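Local coordinates for protein tannase (Lactobacillus plantarum, PDB 3WA7) that hydrolyses the galloyl ester bonds of tannins, probably through the serine nucleophile of an alpha/beta-hydrolase fold, at residues R114-V119 with T354-N359; I391-I394 with S398-T401; P205-E210 with I428-M433; S201-I206 with G453-G458. All coordinates share one frame; numbering follows the deposited sequence.

How the contacts relate
Contacts 3 and 4 start from one run of chain, the end of strand 199-203 in the main sheet and the loop into helix 209-220, sharing Pro205 and Ile206; their centres are about 15 Å apart, and both lie beside the probable Ser163-Asp419-His451 triad of an alpha/beta hydrolase. Contact 2 comes between residues 210 and 428, its centre about 11 Å from that of contact 3, where Ile391 packs on Glu210 and Leu400 on Met433. The centre of contact 1 is about 20 to 23 Å from the others, but its Glu357 touches Leu209 of contact 3 and the shared Ile206. Its segments alternate along the chain with those of contacts 3 and 4, interlocking distant parts of the sequence.

Contact 1: residues R114-V119 with T354-N359; sequences RGRTTV and TSPENN
Arg116 and Asn359 meet where a type I beta turn, Gly115 to Thr118, faces the first turn of helix 356-360. The turn belongs to the loop after strand 107-111 of the alpha/beta-hydrolase sheet.

Polar contacts first. Arg116 NH1 donates to Asn359 OD1 at 2.9 Å, with an N-H...O angle of 158°. The oxygen sits in the guanidinium plane and offers a lone pair in its own carbonyl plane; the guanidinium and amide planes stand 79° apart. Partners outside the contact hold Arg116 NE (Gly77 O) and Asn359 ND2 (Lys367 O). With NE and NH1 both engaged, the guanidinium has little freedom to turn.

Van der Waals packing comes from Pro356, which lies alongside the arginine chain and points the same way. Arg116 CG sits between the backbone N and the carbonyl carbon (chi1 60°) and the chain then runs extended to NE, carrying the guanidinium over the proline. Pro356 CA covers the middle of one face, and its CB is 3.6 Å from Arg116 NH2. The aliphatic arginine chain also lies close to the amide oxygen, Arg116 CG being 3.3 Å from Asn359 OD1.

The helix start is fixed by a capping box: Asn358 N donates to Ser355 OG at 3.0 Å, and Ser355 N donates to Asn358 OD1 at 3.1 Å.

A water forms a second link, donating to Arg116 O at 2.7 Å and accepting from Asn359 ND2 at 3.1 Å.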
loop_
_atom_site.group_PDB
_atom_site.type_symbol
_atom_site.label_atom_id
_atom_site.label_comp_id
_atom_site.label_asym_id
_atom_site.label_seq_id
_atom_site.Cartn_x
_atom_site.Cartn_y
_atom_site.Cartn_z
ATOM N N ARG A 114 1.180 7.044 12.722
ATOM C CA ARG A 114 1.482 6.115 13.810
ATOM C C ARG A 114 1.573 4.683 13.293
ATOM O O ARG A 114 0.889 4.312 12.336
ATOM C CB ARG A 114 0.396 6.175 14.884
ATOM C CG ARG A 114 0.463 7.378 15.801
ATOM C CD ARG A 114 -0.731 7.354 16.735
ATOM N NE ARG A 114 -1.970 7.622 16.012
ATOM C CZ ARG A 114 -3.188 7.405 16.501
ATOM N NH1 ARG A 114 -3.342 6.899 17.718
ATOM N NH2 ARG A 114 -4.255 7.732 15.786
ATOM N N GLY A 115 2.406 3.882 13.953
ATOM C CA GLY A 115 2.592 2.492 13.575
ATOM C C GLY A 115 2.492 1.580 14.783
ATOM O O GLY A 115 2.399 2.058 15.917
ATOM N N ARG A 116 2.550 0.273 14.545
ATOM C CA ARG A 116 2.410 -0.729 15.602
ATOM C C ARG A 116 3.353 -0.626 16.794
ATOM O O ARG A 116 3.047 -1.141 17.867
ATOM C CB ARG A 116 2.499 -2.138 14.996
ATOM C CG ARG A 116 3.811 -2.451 14.272
ATOM C CD ARG A 116 3.661 -3.730 13.450
ATOM N NE ARG A 116 4.832 -4.025 12.626
ATOM C CZ ARG A 116 5.922 -4.654 13.055
ATOM N NH1 ARG A 116 6.009 -5.066 14.316
ATOM N NH2 ARG A 116 6.925 -4.885 12.218
ATOM N N THR A 117 4.488 0.040 16.618
ATOM C CA THR A 117 5.453 0.190 17.701
ATOM C C THR A 117 5.337 1.535 18.417
ATOM O O THR A 117 6.029 1.777 19.404
ATOM C CB THR A 117 6.901 0.046 17.181
ATOM O OG1 THR A 117 7.102 0.938 16.078
ATOM C CG2 THR A 117 7.175 -1.386 16.734
ATOM N N THR A 118 4.468 2.409 17.919
ATOM C CA THR A 118 4.287 3.726 18.523
ATOM C C THR A 118 3.712 3.640 19.933
ATOM O O THR A 118 2.685 2.999 20.155
ATOM C CB THR A 118 3.337 4.608 17.687
ATOM O OG1 THR A 118 3.894 4.809 16.384
ATOM C CG2 THR A 118 3.135 5.966 18.365
ATOM N N VAL A 119 4.381 4.281 20.884
ATOM C CA VAL A 119 3.897 4.290 22.258
ATOM C C VAL A 119 3.763 5.741 22.680
ATOM O O VAL A 119 4.428 6.616 22.117
ATOM C CB VAL A 119 4.871 3.572 23.225
ATOM C CG1 VAL A 119 5.008 2.109 22.836
ATOM C CG2 VAL A 119 6.229 4.260 23.211
ATOM N N THR A 354 4.208 -13.840 15.894
ATOM C CA THR A 354 5.438 -13.095 15.630
ATOM C C THR A 354 5.530 -12.242 14.362
ATOM O O THR A 354 6.557 -11.607 14.129
ATOM C CB THR A 354 6.652 -14.049 15.629
ATOM O OG1 THR A 354 6.435 -15.097 14.675
ATOM C CG2 THR A 354 6.851 -14.659 17.009
ATOM N N SER A 355 4.483 -12.205 13.544
ATOM C CA SER A 355 4.554 -11.419 12.310
ATOM C C SER A 355 4.208 -9.950 12.525
ATOM O O SER A 355 3.683 -9.572 13.571
ATOM C CB SER A 355 3.607 -11.989 11.252
ATOM O OG SER A 355 2.325 -11.396 11.368
ATOM N N PRO A 356 4.517 -9.096 11.534
ATOM C CA PRO A 356 4.206 -7.669 11.665
ATOM C C PRO A 356 2.695 -7.486 11.763
ATOM O O PRO A 356 2.203 -6.643 12.513
ATOM C CB PRO A 356 4.771 -7.073 10.379
ATOM C CG PRO A 356 5.942 -7.961 10.089
ATOM C CD PRO A 356 5.373 -9.339 10.359
ATOM N N GLU A 357 1.959 -8.287 10.996
ATOM C CA GLU A 357 0.507 -8.202 11.011
ATOM C C GLU A 357 -0.071 -8.631 12.363
ATOM O O GLU A 357 -1.082 -8.085 12.805
ATOM C CB GLU A 357 -0.094 -9.050 9.882
ATOM C CG GLU A 357 0.191 -8.531 8.468
ATOM C CD GLU A 357 1.614 -8.799 8.005
ATOM O OE1 GLU A 357 2.214 -9.794 8.456
ATOM O OE2 GLU A 357 2.127 -8.027 7.167
ATOM N N ASN A 358 0.555 -9.605 13.021
ATOM C CA ASN A 358 0.069 -10.044 14.333
ATOM C C ASN A 358 0.147 -8.859 15.303
ATOM O O ASN A 358 -0.776 -8.611 16.084
ATOM C CB ASN A 358 0.921 -11.201 14.878
ATOM C CG ASN A 358 0.634 -12.529 14.187
ATOM O OD1 ASN A 358 1.541 -13.182 13.672
ATOM N ND2 ASN A 358 -0.630 -12.936 14.185
ATOM N N ASN A 359 1.260 -8.132 15.234
ATOM C CA ASN A 359 1.515 -6.969 16.084
ATOM C C ASN A 359 0.561 -5.827 15.722
ATOM O O ASN A 359 0.113 -5.085 16.593
ATOM C CB ASN A 359 2.973 -6.533 15.904
ATOM C CG ASN A 359 3.412 -5.471 16.896
ATOM O OD1 ASN A 359 4.341 -4.713 16.615
ATOM N ND2 ASN A 359 2.773 -5.425 18.065
HETATM O O HOH W 1 3.859 -3.006 19.647
#

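Contact 2: residues I391-I394 with S398-T401; sequences IQAI and SYLT
Two short consecutive helices, 388-393 and 398-401, are tied together at the C-terminal end of the first, where Ser398 and Tyr399 take up the backbone carbonyls of Gln392 and Ala393. Ser398 OG donates to Gln392 O at 2.7 Å, coming in tilted 25° from the carbonyl plane. The same hydroxyl packs beside the aliphatic part of the glutamine, 3.1 Å from Gln392 CG; that chain runs on extended from there. Asn395 O is a second, weak partner of Ser398 OG.

The next carbonyl along goes to the tyrosine. Tyr399 OH donates to Ala393 O at 2.6 Å, and here the hydroxyl lies in the carbonyl plane on a lone pair. The oxygen in turn sits at the edge of the ring, near its plane. With CG beside its backbone N (chi1 -56°), Tyr399 swings its far end back to the preceding helix. Two neighbouring carbonyls at a helix end, where the helix's own N-H groups give out, are thus both satisfied by hydroxyls.

Outward from the pair, Tyr399 and Ile394 rest on Leu171 of helix 164-174, while Leu400 packs on Met433 and Leu434 of helix 425-436.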
loop_
_atom_site.group_PDB
_atom_site.type_symbol
_atom_site.label_atom_id
_atom_site.label_comp_id
_atom_site.label_asym_id
_atom_site.label_seq_id
_atom_site.Cartn_x
_atom_site.Cartn_y
_atom_site.Cartn_z
ATOM N N ILE A 391 -11.154 -5.933 11.656
ATOM C CA ILE A 391 -10.468 -6.579 10.544
ATOM C C ILE A 391 -11.124 -6.123 9.239
ATOM O O ILE A 391 -10.444 -5.748 8.282
ATOM C CB ILE A 391 -10.561 -8.116 10.667
ATOM C CG1 ILE A 391 -9.803 -8.578 11.915
ATOM C CG2 ILE A 391 -10.014 -8.773 9.410
ATOM C CD1 ILE A 391 -9.981 -10.055 12.233
ATOM N N GLN A 392 -12.451 -6.139 9.218
ATOM C CA GLN A 392 -13.210 -5.727 8.043
ATOM C C GLN A 392 -13.018 -4.242 7.723
ATOM O O GLN A 392 -12.874 -3.852 6.556
ATOM C CB GLN A 392 -14.697 -6.015 8.272
ATOM C CG GLN A 392 -15.606 -5.591 7.137
ATOM C CD GLN A 392 -17.068 -5.842 7.448
ATOM O OE1 GLN A 392 -17.488 -6.985 7.634
ATOM N NE2 GLN A 392 -17.850 -4.773 7.513
ATOM N N ALA A 393 -13.004 -3.422 8.768
ATOM C CA ALA A 393 -12.848 -1.981 8.623
ATOM C C ALA A 393 -11.540 -1.548 7.961
ATOM O O ALA A 393 -11.505 -0.523 7.275
ATOM C CB ALA A 393 -12.981 -1.307 9.991
ATOM N N ILE A 394 -10.466 -2.307 8.157
ATOM C CA ILE A 394 -9.197 -1.916 7.550
ATOM C C ILE A 394 -8.870 -2.660 6.258
ATOM O O ILE A 394 -7.750 -2.579 5.754
ATOM C CB ILE A 394 -8.006 -2.063 8.531
ATOM C CG1 ILE A 394 -7.761 -3.532 8.869
ATOM C CG2 ILE A 394 -8.267 -1.244 9.787
ATOM C CD1 ILE A 394 -6.442 -3.753 9.592
ATOM N N SER A 398 -13.701 -4.389 1.705
ATOM C CA SER A 398 -14.968 -4.301 2.425
ATOM C C SER A 398 -15.879 -3.193 1.909
ATOM O O SER A 398 -17.098 -3.341 1.885
ATOM C CB SER A 398 -14.706 -4.071 3.918
ATOM O OG SER A 398 -13.994 -5.156 4.481
ATOM N N TYR A 399 -15.281 -2.084 1.494
ATOM C CA TYR A 399 -16.047 -0.940 1.017
ATOM C C TYR A 399 -16.547 -1.071 -0.416
ATOM O O TYR A 399 -17.361 -0.268 -0.869
ATOM C CB TYR A 399 -15.214 0.331 1.179
ATOM C CG TYR A 399 -14.757 0.525 2.602
ATOM C CD1 TYR A 399 -13.575 -0.059 3.063
ATOM C CD2 TYR A 399 -15.549 1.218 3.515
ATOM C CE1 TYR A 399 -13.199 0.038 4.397
ATOM C CE2 TYR A 399 -15.181 1.320 4.851
ATOM C CZ TYR A 399 -14.010 0.729 5.286
ATOM O OH TYR A 399 -13.648 0.826 6.608
ATOM N N LEU A 400 -16.069 -2.087 -1.126
ATOM C CA LEU A 400 -16.490 -2.305 -2.505
ATOM C C LEU A 400 -17.652 -3.297 -2.555
ATOM O O LEU A 400 -18.389 -3.350 -3.538
ATOM C CB LEU A 400 -15.318 -2.832 -3.341
ATOM C CG LEU A 400 -14.025 -2.010 -3.291
ATOM C CD1 LEU A 400 -12.963 -2.668 -4.167
ATOM C CD2 LEU A 400 -14.294 -0.585 -3.759
ATOM N N THR A 401 -17.815 -4.073 -1.488
ATOM C CA THR A 401 -18.890 -5.061 -1.422
ATOM C C THR A 401 -20.114 -4.537 -0.674
ATOM O O THR A 401 -21.237 -4.968 -0.932
ATOM C CB THR A 401 -18.412 -6.359 -0.741
ATOM O OG1 THR A 401 -17.942 -6.065 0.579
ATOM C CG2 THR A 401 -17.283 -6.993 -1.540
#

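Contact 3: residues P205-E210 with I428-M433; sequences PIHNLE and IILAIM
His207 and Leu430 form the heart of this buried contact, the loop after strand 199-203 meeting helix 425-436. The imidazole crosses the leucine obliquely: His207 NE2 is 3.7 Å from Leu430 CB, and His207 CE1 is 3.8 Å from Leu430 CD2. With CG of Leu430 anti to the backbone N (chi1 173°) and chi2 at 58°, the CD2 methyl comes to the histidine. Pro205 adds a looser touch, with its CG 4.4 Å from Leu430 CD2, so that one methyl meets both the imidazole and the pyrrolidine ring.

The next shell fixes the imidazole. His207 ND1 donates to Pro205 O at 3.0 Å, with an N-H...O angle of 164°. The acceptor lies close to the ring plane, although the donor sits well above the plane of the carbonyl. That bond holds the ring's rotation and keeps CE1 and NE2 turned to Leu430. Ile206 is the centre of an inverse gamma turn, in which Pro205 O also accepts a weak bond from His207 N; this oxygen thus takes both the backbone N-H and ND1 of one residue.

Farther out, Ile206 is bonded through its backbone to Ser163, the probable nucleophile, and through its O to Tyr78 OH. Helix 425-436 also lends Ile426 to His207 and Asn208; elsewhere on the helix, Ile428 packs against helix 291-309 and, with Ala431, against Phe443 of strand 440-444.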
loop_
_atom_site.group_PDB
_atom_site.type_symbol
_atom_site.label_atom_id
_atom_site.label_comp_id
_atom_site.label_asym_id
_atom_site.label_seq_id
_atom_site.Cartn_x
_atom_site.Cartn_y
_atom_site.Cartn_z
ATOM N N PRO A 205 0.318 -3.068 -2.433
ATOM C CA PRO A 205 -0.475 -2.930 -1.209
ATOM C C PRO A 205 -0.657 -4.253 -0.473
ATOM O O PRO A 205 -1.271 -5.188 -0.989
ATOM C CB PRO A 205 -1.796 -2.351 -1.711
ATOM C CG PRO A 205 -1.904 -2.919 -3.105
ATOM C CD PRO A 205 -0.489 -2.750 -3.624
ATOM N N ILE A 206 -0.105 -4.326 0.731
ATOM C CA ILE A 206 -0.217 -5.527 1.543
ATOM C C ILE A 206 -1.513 -5.367 2.327
ATOM O O ILE A 206 -1.520 -4.853 3.445
ATOM C CB ILE A 206 0.983 -5.653 2.501
ATOM C CG1 ILE A 206 2.287 -5.653 1.695
ATOM C CG2 ILE A 206 0.872 -6.934 3.319
ATOM C CD1 ILE A 206 2.447 -6.853 0.765
ATOM N N HIS A 207 -2.611 -5.793 1.705
ATOM C CA HIS A 207 -3.942 -5.673 2.291
ATOM C C HIS A 207 -4.705 -6.997 2.225
ATOM O O HIS A 207 -4.151 -8.017 1.817
ATOM C CB HIS A 207 -4.731 -4.604 1.537
ATOM C CG HIS A 207 -5.141 -5.023 0.158
ATOM N ND1 HIS A 207 -4.238 -5.199 -0.870
ATOM C CD2 HIS A 207 -6.354 -5.350 -0.346
ATOM C CE1 HIS A 207 -4.879 -5.619 -1.947
ATOM N NE2 HIS A 207 -6.164 -5.719 -1.656
ATOM N N ASN A 208 -5.982 -6.967 2.609
ATOM C CA ASN A 208 -6.824 -8.170 2.613
ATOM C C ASN A 208 -6.081 -9.221 3.441
ATOM O O ASN A 208 -6.011 -10.405 3.090
ATOM C CB ASN A 208 -7.051 -8.651 1.171
ATOM C CG ASN A 208 -8.178 -9.660 1.059
ATOM O OD1 ASN A 208 -8.995 -9.798 1.968
ATOM N ND2 ASN A 208 -8.233 -10.361 -0.071
ATOM N N LEU A 209 -5.540 -8.757 4.565
ATOM C CA LEU A 209 -4.741 -9.582 5.462
ATOM C C LEU A 209 -5.376 -10.873 5.969
ATOM O O LEU A 209 -4.690 -11.889 6.088
ATOM C CB LEU A 209 -4.275 -8.729 6.651
ATOM C CG LEU A 209 -3.575 -7.419 6.263
ATOM C CD1 LEU A 209 -3.220 -6.641 7.523
ATOM C CD2 LEU A 209 -2.320 -7.711 5.434
ATOM N N GLU A 210 -6.674 -10.843 6.252
ATOM C CA GLU A 210 -7.360 -12.022 6.772
ATOM C C GLU A 210 -7.540 -13.124 5.728
ATOM O O GLU A 210 -8.008 -14.214 6.050
ATOM C CB GLU A 210 -8.729 -11.639 7.356
ATOM C CG GLU A 210 -9.761 -11.215 6.324
ATOM C CD GLU A 210 -9.758 -9.722 6.059
ATOM O OE1 GLU A 210 -8.668 -9.113 6.058
ATOM O OE2 GLU A 210 -10.855 -9.158 5.844
ATOM N N ILE A 428 -4.480 -8.583 -7.701
ATOM C CA ILE A 428 -5.365 -8.887 -8.820
ATOM C C ILE A 428 -6.830 -8.839 -8.376
ATOM O O ILE A 428 -7.687 -8.332 -9.100
ATOM C CB ILE A 428 -5.035 -10.275 -9.426
ATOM C CG1 ILE A 428 -3.665 -10.211 -10.116
ATOM C CG2 ILE A 428 -6.115 -10.683 -10.424
ATOM C CD1 ILE A 428 -3.124 -11.562 -10.558
ATOM N N ILE A 429 -7.114 -9.357 -7.185
ATOM C CA ILE A 429 -8.477 -9.340 -6.659
ATOM C C ILE A 429 -8.950 -7.897 -6.504
ATOM O O ILE A 429 -10.079 -7.564 -6.864
ATOM C CB ILE A 429 -8.564 -10.054 -5.291
ATOM C CG1 ILE A 429 -8.450 -11.570 -5.488
ATOM C CG2 ILE A 429 -9.881 -9.703 -4.600
ATOM C CD1 ILE A 429 -8.311 -12.351 -4.190
ATOM N N LEU A 430 -8.082 -7.042 -5.974
ATOM C CA LEU A 430 -8.423 -5.635 -5.790
ATOM C C LEU A 430 -8.709 -4.974 -7.139
ATOM O O LEU A 430 -9.715 -4.281 -7.307
ATOM C CB LEU A 430 -7.278 -4.903 -5.082
ATOM C CG LEU A 430 -7.393 -3.379 -4.956
ATOM C CD1 LEU A 430 -8.674 -3.000 -4.225
ATOM C CD2 LEU A 430 -6.177 -2.847 -4.219
ATOM N N ALA A 431 -7.823 -5.197 -8.102
ATOM C CA ALA A 431 -7.988 -4.612 -9.426
ATOM C C ALA A 431 -9.291 -5.036 -10.104
ATOM O O ALA A 431 -10.000 -4.209 -10.681
ATOM C CB ALA A 431 -6.796 -4.976 -10.307
ATOM N N ILE A 432 -9.610 -6.322 -10.042
ATOM C CA ILE A 432 -10.826 -6.801 -10.685
ATOM C C ILE A 432 -12.075 -6.334 -9.955
ATOM O O ILE A 432 -13.061 -5.958 -10.588
ATOM C CB ILE A 432 -10.829 -8.338 -10.798
ATOM C CG1 ILE A 432 -9.691 -8.775 -11.725
ATOM C CG2 ILE A 432 -12.176 -8.828 -11.339
ATOM C CD1 ILE A 432 -9.551 -10.282 -11.867
HETATM N N MSE A 433 -12.037 -6.341 -8.625
HETATM C CA MSE A 433 -13.201 -5.894 -7.870
HETATM C C MSE A 433 -13.483 -4.426 -8.170
HETATM O O MSE A 433 -14.638 -4.021 -8.272
HETATM C CB MSE A 433 -12.995 -6.094 -6.369
HETATM C CG MSE A 433 -14.271 -5.882 -5.573
HETATM SE SE MSE A 433 -14.109 -6.418 -3.731
HETATM C CE MSE A 433 -13.262 -8.113 -4.030
#

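Contact 4: residues S201-I206 with G453-G458; sequences SAYCPI and GDYDLG
Tyr203, the last residue of strand 199-203 in the alpha/beta-hydrolase sheet, lays its ring against the loop 453-456 that leads into helix 457-468. The tight part is the ring face. With CG beside the backbone N (chi1 -67°), the ring is carried to Gly453, which has no side chain and lets the backbone come right down on it: Gly453 CA is 3.6 Å from Tyr203 CG, and Asp454 N sits 3.4 Å above the Tyr203 ring plane, over its centre. Just upstream is His451, probably of the catalytic triad; Cys204, next to the tyrosine, touches both it and Asp419.

The looser, partly exposed side follows. Tyr203 turns an edge to the face of Tyr455 in a T-shaped pair, with ring centroids 5.4 Å apart and planes at 76°. Asp454 OD1 stands above the ring plane on the side of Asp454 N, outward of Tyr203 CE1; Thr97 and Asn160 are this carboxylate's polar partners.

A second tight point lies at the hydroxyl end, where Asp456 arrives from the opposite direction. Its OD2 forms a salt bridge with Arg412, while Tyr203 OH donates to Asp456 OD1 at 2.6 Å, on the syn lone pair of that oxygen.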
loop_
_atom_site.group_PDB
_atom_site.type_symbol
_atom_site.label_atom_id
_atom_site.label_comp_id
_atom_site.label_asym_id
_atom_site.label_seq_id
_atom_site.Cartn_x
_atom_site.Cartn_y
_atom_site.Cartn_z
ATOM N N SER A 201 -3.024 5.889 -5.445
ATOM C CA SER A 201 -1.846 5.303 -6.062
ATOM C C SER A 201 -1.320 4.352 -4.994
ATOM O O SER A 201 -1.120 4.749 -3.840
ATOM C CB SER A 201 -0.781 6.348 -6.385
ATOM O OG SER A 201 0.402 5.694 -6.814
ATOM N N ALA A 202 -1.110 3.095 -5.362
ATOM C CA ALA A 202 -0.625 2.124 -4.394
ATOM C C ALA A 202 0.326 1.110 -4.997
ATOM O O ALA A 202 0.012 0.464 -6.000
ATOM C CB ALA A 202 -1.804 1.404 -3.749
ATOM N N TYR A 203 1.496 0.982 -4.382
ATOM C CA TYR A 203 2.489 0.015 -4.821
ATOM C C TYR A 203 2.441 -1.166 -3.862
ATOM O O TYR A 203 2.410 -0.986 -2.640
ATOM C CB TYR A 203 3.886 0.637 -4.832
ATOM C CG TYR A 203 4.038 1.712 -5.881
ATOM C CD1 TYR A 203 3.660 3.028 -5.616
ATOM C CD2 TYR A 203 4.517 1.406 -7.155
ATOM C CE1 TYR A 203 3.757 4.014 -6.593
ATOM C CE2 TYR A 203 4.616 2.382 -8.138
ATOM C CZ TYR A 203 4.235 3.686 -7.850
ATOM O OH TYR A 203 4.346 4.655 -8.818
ATOM N N CYS A 204 2.417 -2.368 -4.432
ATOM C CA CYS A 204 2.350 -3.624 -3.685
ATOM C C CYS A 204 1.585 -3.508 -2.369
ATOM O O CYS A 204 2.110 -3.820 -1.303
ATOM C CB CYS A 204 3.760 -4.184 -3.434
ATOM S SG CYS A 204 4.933 -3.109 -2.553
ATOM N N PRO A 205 0.318 -3.068 -2.433
ATOM C CA PRO A 205 -0.475 -2.930 -1.209
ATOM C C PRO A 205 -0.657 -4.253 -0.473
ATOM O O PRO A 205 -1.271 -5.188 -0.989
ATOM C CB PRO A 205 -1.796 -2.351 -1.711
ATOM C CG PRO A 205 -1.904 -2.919 -3.105
ATOM C CD PRO A 205 -0.489 -2.750 -3.624
ATOM N N ILE A 206 -0.105 -4.326 0.731
ATOM C CA ILE A 206 -0.217 -5.527 1.543
ATOM C C ILE A 206 -1.513 -5.367 2.327
ATOM O O ILE A 206 -1.520 -4.853 3.445
ATOM C CB ILE A 206 0.983 -5.653 2.501
ATOM C CG1 ILE A 206 2.287 -5.653 1.695
ATOM C CG2 ILE A 206 0.872 -6.934 3.319
ATOM C CD1 ILE A 206 2.447 -6.853 0.765
ATOM N N GLY A 453 8.463 0.448 -4.534
ATOM C CA GLY A 453 7.509 1.377 -5.115
ATOM C C GLY A 453 8.181 2.609 -5.698
ATOM O O GLY A 453 9.406 2.725 -5.662
ATOM N N ASP A 454 7.376 3.516 -6.250
ATOM C CA ASP A 454 7.872 4.768 -6.826
ATOM C C ASP A 454 8.998 4.593 -7.850
ATOM O O ASP A 454 9.863 5.460 -7.976
ATOM C CB ASP A 454 8.356 5.693 -5.701
ATOM C CG ASP A 454 7.225 6.175 -4.801
ATOM O OD1 ASP A 454 6.174 5.506 -4.742
ATOM O OD2 ASP A 454 7.395 7.220 -4.136
ATOM N N TYR A 455 8.977 3.490 -8.590
ATOM C CA TYR A 455 10.016 3.218 -9.585
ATOM C C TYR A 455 9.612 3.586 -11.011
ATOM O O TYR A 455 10.391 3.406 -11.948
ATOM C CB TYR A 455 10.391 1.732 -9.527
ATOM C CG TYR A 455 9.185 0.822 -9.472
ATOM C CD1 TYR A 455 8.357 0.661 -10.580
ATOM C CD2 TYR A 455 8.837 0.166 -8.290
ATOM C CE1 TYR A 455 7.211 -0.124 -10.519
ATOM C CE2 TYR A 455 7.691 -0.623 -8.217
ATOM C CZ TYR A 455 6.883 -0.762 -9.336
ATOM O OH TYR A 455 5.735 -1.519 -9.265
ATOM N N ASP A 456 8.401 4.113 -11.165
ATOM C CA ASP A 456 7.865 4.480 -12.475
ATOM C C ASP A 456 7.211 5.858 -12.436
ATOM O O ASP A 456 6.107 6.032 -12.952
ATOM C CB ASP A 456 6.812 3.451 -12.877
ATOM C CG ASP A 456 5.725 3.308 -11.826
ATOM O OD1 ASP A 456 5.851 3.961 -10.769
ATOM O OD2 ASP A 456 4.756 2.552 -12.044
ATOM N N LEU A 457 7.885 6.834 -11.839
ATOM C CA LEU A 457 7.316 8.172 -11.716
ATOM C C LEU A 457 6.838 8.808 -13.021
ATOM O O LEU A 457 5.855 9.554 -13.023
ATOM C CB LEU A 457 8.310 9.096 -11.001
ATOM C CG LEU A 457 8.712 8.606 -9.603
ATOM C CD1 LEU A 457 9.567 9.666 -8.920
ATOM C CD2 LEU A 457 7.466 8.308 -8.771
ATOM N N GLY A 458 7.518 8.519 -14.127
ATOM C CA GLY A 458 7.105 9.080 -15.402
ATOM C C GLY A 458 5.684 8.666 -15.750
ATOM O O GLY A 458 4.871 9.487 -16.188
#